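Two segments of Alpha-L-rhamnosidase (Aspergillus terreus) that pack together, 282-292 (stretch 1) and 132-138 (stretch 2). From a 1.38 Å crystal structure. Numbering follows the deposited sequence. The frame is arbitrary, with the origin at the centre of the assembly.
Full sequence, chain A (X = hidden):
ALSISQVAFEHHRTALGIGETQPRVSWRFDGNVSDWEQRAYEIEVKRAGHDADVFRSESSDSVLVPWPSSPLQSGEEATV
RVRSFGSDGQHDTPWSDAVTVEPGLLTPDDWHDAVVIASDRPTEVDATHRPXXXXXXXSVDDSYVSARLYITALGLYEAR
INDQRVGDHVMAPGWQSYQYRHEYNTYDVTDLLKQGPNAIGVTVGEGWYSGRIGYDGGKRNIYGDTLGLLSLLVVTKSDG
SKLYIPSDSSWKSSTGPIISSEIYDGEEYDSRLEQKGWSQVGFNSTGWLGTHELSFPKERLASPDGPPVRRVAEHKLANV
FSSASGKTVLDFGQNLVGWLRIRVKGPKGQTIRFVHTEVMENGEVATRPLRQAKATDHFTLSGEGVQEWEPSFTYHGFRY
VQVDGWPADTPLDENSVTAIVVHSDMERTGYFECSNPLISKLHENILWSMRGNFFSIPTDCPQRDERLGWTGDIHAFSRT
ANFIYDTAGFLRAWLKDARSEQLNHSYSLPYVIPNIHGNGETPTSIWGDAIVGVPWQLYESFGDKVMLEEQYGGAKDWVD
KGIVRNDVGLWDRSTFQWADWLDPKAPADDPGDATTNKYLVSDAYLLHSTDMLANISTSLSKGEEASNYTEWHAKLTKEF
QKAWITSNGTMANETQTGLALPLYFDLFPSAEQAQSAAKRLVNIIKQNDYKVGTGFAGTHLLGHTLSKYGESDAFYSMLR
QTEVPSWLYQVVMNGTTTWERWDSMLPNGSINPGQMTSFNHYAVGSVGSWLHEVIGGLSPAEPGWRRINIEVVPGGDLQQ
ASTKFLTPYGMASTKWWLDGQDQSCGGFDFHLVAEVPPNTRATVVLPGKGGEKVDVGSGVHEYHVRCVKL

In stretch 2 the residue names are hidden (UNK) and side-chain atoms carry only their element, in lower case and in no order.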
# COMPACT_ATOMS: atom_id res chain seq x y z
N GLY A 282 -2.57 12.85 39.82
CA GLY A 282 -3.39 13.74 40.64
C GLY A 282 -4.80 13.88 40.11
O GLY A 282 -5.54 14.80 40.51
N PHE A 283 -5.23 12.92 39.29
CA PHE A 283 -6.53 12.96 38.65
C PHE A 283 -7.61 12.44 39.59
O PHE A 283 -7.37 11.49 40.33
CB PHE A 283 -6.47 12.07 37.40
CG PHE A 283 -7.77 11.97 36.64
CD1 PHE A 283 -8.28 13.09 35.99
CD2 PHE A 283 -8.45 10.77 36.56
CE1 PHE A 283 -9.47 13.01 35.29
CE2 PHE A 283 -9.62 10.68 35.84
CZ PHE A 283 -10.12 11.81 35.20
N ASN A 284 -8.81 13.02 39.47
CA ASN A 284 -10.00 12.55 40.19
C ASN A 284 -10.61 11.38 39.41
O ASN A 284 -11.36 11.61 38.49
CB ASN A 284 -11.08 13.64 40.32
CG ASN A 284 -12.36 13.14 40.96
OD1 ASN A 284 -12.36 12.09 41.62
ND2 ASN A 284 -13.45 13.89 40.82
N SER A 285 -10.33 10.15 39.83
CA SER A 285 -10.82 8.99 39.11
C SER A 285 -12.08 8.41 39.78
O SER A 285 -12.42 7.26 39.54
CB SER A 285 -9.76 7.95 39.01
OG SER A 285 -9.51 7.39 40.28
N THR A 286 -12.74 9.22 40.62
CA THR A 286 -14.04 8.90 41.12
C THR A 286 -14.97 8.62 39.95
O THR A 286 -15.01 9.37 38.94
CB THR A 286 -14.64 10.02 41.97
OG1 THR A 286 -13.68 10.08 43.03
CG2 THR A 286 -16.06 9.77 42.44
N GLY A 287 -15.69 7.51 40.08
CA GLY A 287 -16.62 7.15 39.07
C GLY A 287 -16.01 6.28 37.99
O GLY A 287 -16.78 5.72 37.22
N TRP A 288 -14.67 6.15 37.94
CA TRP A 288 -14.06 5.21 37.02
C TRP A 288 -14.31 3.79 37.53
O TRP A 288 -14.44 3.52 38.74
CB TRP A 288 -12.58 5.51 36.78
CG TRP A 288 -12.33 6.70 35.91
CD1 TRP A 288 -12.91 7.92 35.99
CD2 TRP A 288 -11.48 6.77 34.74
NE1 TRP A 288 -12.49 8.76 35.00
CE2 TRP A 288 -11.62 8.07 34.21
CE3 TRP A 288 -10.64 5.87 34.07
CZ2 TRP A 288 -10.94 8.48 33.05
CZ3 TRP A 288 -9.99 6.27 32.92
CH2 TRP A 288 -10.13 7.56 32.43
N LEU A 289 -14.39 2.88 36.58
CA LEU A 289 -14.64 1.48 36.82
C LEU A 289 -13.33 0.71 36.89
O LEU A 289 -12.28 1.20 36.44
CB LEU A 289 -15.51 0.94 35.69
CG LEU A 289 -16.83 1.66 35.48
CD1 LEU A 289 -17.60 1.03 34.34
CD2 LEU A 289 -17.66 1.66 36.75
N GLY A 290 -13.44 -0.55 37.32
CA GLY A 290 -12.31 -1.45 37.23
C GLY A 290 -12.07 -1.98 35.83
O GLY A 290 -12.74 -1.58 34.84
N THR A 291 -11.12 -2.91 35.80
CA THR A 291 -10.71 -3.62 34.59
C THR A 291 -10.52 -5.09 34.94
O THR A 291 -10.39 -5.45 36.12
CB THR A 291 -9.43 -3.02 33.96
OG1 THR A 291 -8.35 -3.09 34.91
CG2 THR A 291 -9.60 -1.61 33.46
N HIS A 292 -10.50 -5.94 33.90
CA HIS A 292 -10.32 -7.39 34.06
C HIS A 292 -9.52 -7.93 32.87
O HIS A 292 -9.44 -7.22 31.87
CB HIS A 292 -11.69 -8.08 34.25
CG HIS A 292 -12.62 -7.90 33.11
ND1 HIS A 292 -13.63 -6.96 33.13
CD2 HIS A 292 -12.73 -8.54 31.92
CE1 HIS A 292 -14.30 -7.02 32.00
NE2 HIS A 292 -13.77 -7.98 31.24
N UNK A 132 -13.25 3.12 25.01
CA UNK A 132 -12.95 3.03 26.42
C UNK A 132 -11.60 3.67 26.70
O UNK A 132 -10.63 3.41 25.96
c UNK A 132 -12.41 1.46 28.28
c UNK A 132 -14.36 0.96 26.69
c UNK A 132 -12.97 1.57 26.88
c UNK A 132 -15.41 1.49 27.59
N UNK A 133 -11.53 4.51 27.72
CA UNK A 133 -10.33 5.06 28.27
C UNK A 133 -9.83 4.12 29.36
O UNK A 133 -10.59 3.76 30.25
c UNK A 133 -10.56 6.47 28.83
c UNK A 133 -11.01 7.48 27.78
c UNK A 133 -11.42 8.82 28.35
o UNK A 133 -11.29 9.84 27.70
n UNK A 133 -12.02 8.84 29.54
N UNK A 134 -8.54 3.82 29.35
CA UNK A 134 -7.87 3.01 30.33
C UNK A 134 -6.75 3.84 30.94
O UNK A 134 -6.06 4.55 30.22
c UNK A 134 -7.21 1.80 29.67
c UNK A 134 -9.44 -0.07 27.21
c UNK A 134 -8.62 -0.28 29.82
c UNK A 134 -9.89 -1.13 27.97
c UNK A 134 -8.16 0.79 29.08
c UNK A 134 -9.50 -1.21 29.29
c UNK A 134 -8.55 0.86 27.75
N UNK A 135 -6.59 3.77 32.27
CA UNK A 135 -5.53 4.55 32.86
C UNK A 135 -4.84 3.80 34.02
O UNK A 135 -5.41 2.95 34.68
n UNK A 135 -4.66 9.56 35.97
n UNK A 135 -6.37 8.32 35.11
c UNK A 135 -6.03 5.91 33.36
n UNK A 135 -5.68 7.92 37.27
c UNK A 135 -7.36 7.27 35.04
c UNK A 135 -5.55 8.58 36.12
c UNK A 135 -6.80 5.89 34.67
N UNK A 136 -3.60 4.21 34.24
CA UNK A 136 -2.72 3.67 35.28
C UNK A 136 -1.74 4.77 35.71
O UNK A 136 -1.19 5.50 34.88
n UNK A 136 -0.65 -0.43 38.56
c UNK A 136 -1.97 2.46 34.69
c UNK A 136 -0.86 1.87 35.55
c UNK A 136 -1.32 1.13 36.75
c UNK A 136 -0.23 0.23 37.31
N UNK A 137 -1.53 4.90 37.01
CA UNK A 137 -0.47 5.73 37.56
C UNK A 137 0.62 4.83 38.15
O UNK A 137 0.34 3.69 38.60
o UNK A 137 -3.55 9.40 38.74
c UNK A 137 -0.99 6.71 38.62
c UNK A 137 -2.51 8.75 39.03
o UNK A 137 -1.80 8.97 40.04
c UNK A 137 -2.05 7.65 38.07
N UNK A 138 1.86 5.32 38.08
CA UNK A 138 3.04 4.53 38.51
C UNK A 138 4.12 5.51 38.92
O UNK A 138 4.01 6.70 38.66
c UNK A 138 3.91 4.27 36.11
c UNK A 138 5.25 4.52 35.80
c UNK A 138 2.95 4.61 35.18
c UNK A 138 3.30 5.20 33.98
c UNK A 138 5.59 5.12 34.60
c UNK A 138 3.51 3.59 37.40
c UNK A 138 4.62 5.45 33.69
O HOH W 1 -1.63 10.92 41.80

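Position 132 carries four side-chain carbons, forked at the first, with one arm two carbons long, and touches nothing on stretch 1. That is isoleucine; Ile132 is buried, as a branched aliphatic side chain in a strand often is.

Position 133 has three carbons in a row, the third bearing one oxygen and one nitrogen, and the nitrogen lies against the indole of Trp288. A terminal amide one methylene longer than asparagine's makes it glutamine. NE2 of Gln133 is 3.7 Å from CH2 of Trp288. The approach is oblique, and no hydrogen bond crosses here; the chain (chi2 t) is long enough to lay a polar amide against the ring.

At position 134 one carbon leads to a ring of six carbons with no heteroatom, whose edge meets the methyl of Thr291. The residue is phenylalanine. The CA-to-CB bond of Phe134 points away from stretch 1, yet the ring comes back near enough to put CD1 4.0 Å from CG2 of Thr291. An apolar ring suits this buried methyl contact.

Position 135 shows three carbons, a nitrogen, and then a carbon carrying two more nitrogens; its third carbon lies over Trp288 and its end reaches Phe283. This guanidinium identifies arginine. CD of Arg135 is 3.5 Å from CZ3 of Trp288 and sits over the face of the six-membered ring, a CH-pi contact. CB of Phe283 lies over one face of the guanidinium, 3.4 Å from NH2 of Arg135. Arginine suits the place because its methylenes can pack on an aromatic face while its planar head binds polar partners.

Position 136 has four carbons in a row ending in nitrogen, out of reach of stretch 1: lysine. Lys136 is partly exposed, so its long chain can carry the charge away from stretch 1.

Position 137 has three carbons, the third with two oxygens, which lie near the backbone of Gly282: glutamate. OE2 of Glu137 accepts hydrogen bonds from both NH1 and NH2 of Arg135, each at 3.0 Å, within a salt bridge. OE1 of Glu137 accepts from a water at 2.6 Å, and that water accepts from N of Gly282 at 2.9 Å. The carboxylate thus serves arginine directly and the Gly282 backbone through the water.

Position 138 again has one carbon and a six-carbon ring and touches nothing on stretch 1, so it is phenylalanine; Phe138 is buried, where an apolar ring fits.

The contact works largely by packing, with 380 Å² buried and no direct hydrogen bond across it. Gln133, Arg135 and Glu137, alternate residues of the strand, point toward the loop.

Stretch 2, residues 132-138: IQFRKEF
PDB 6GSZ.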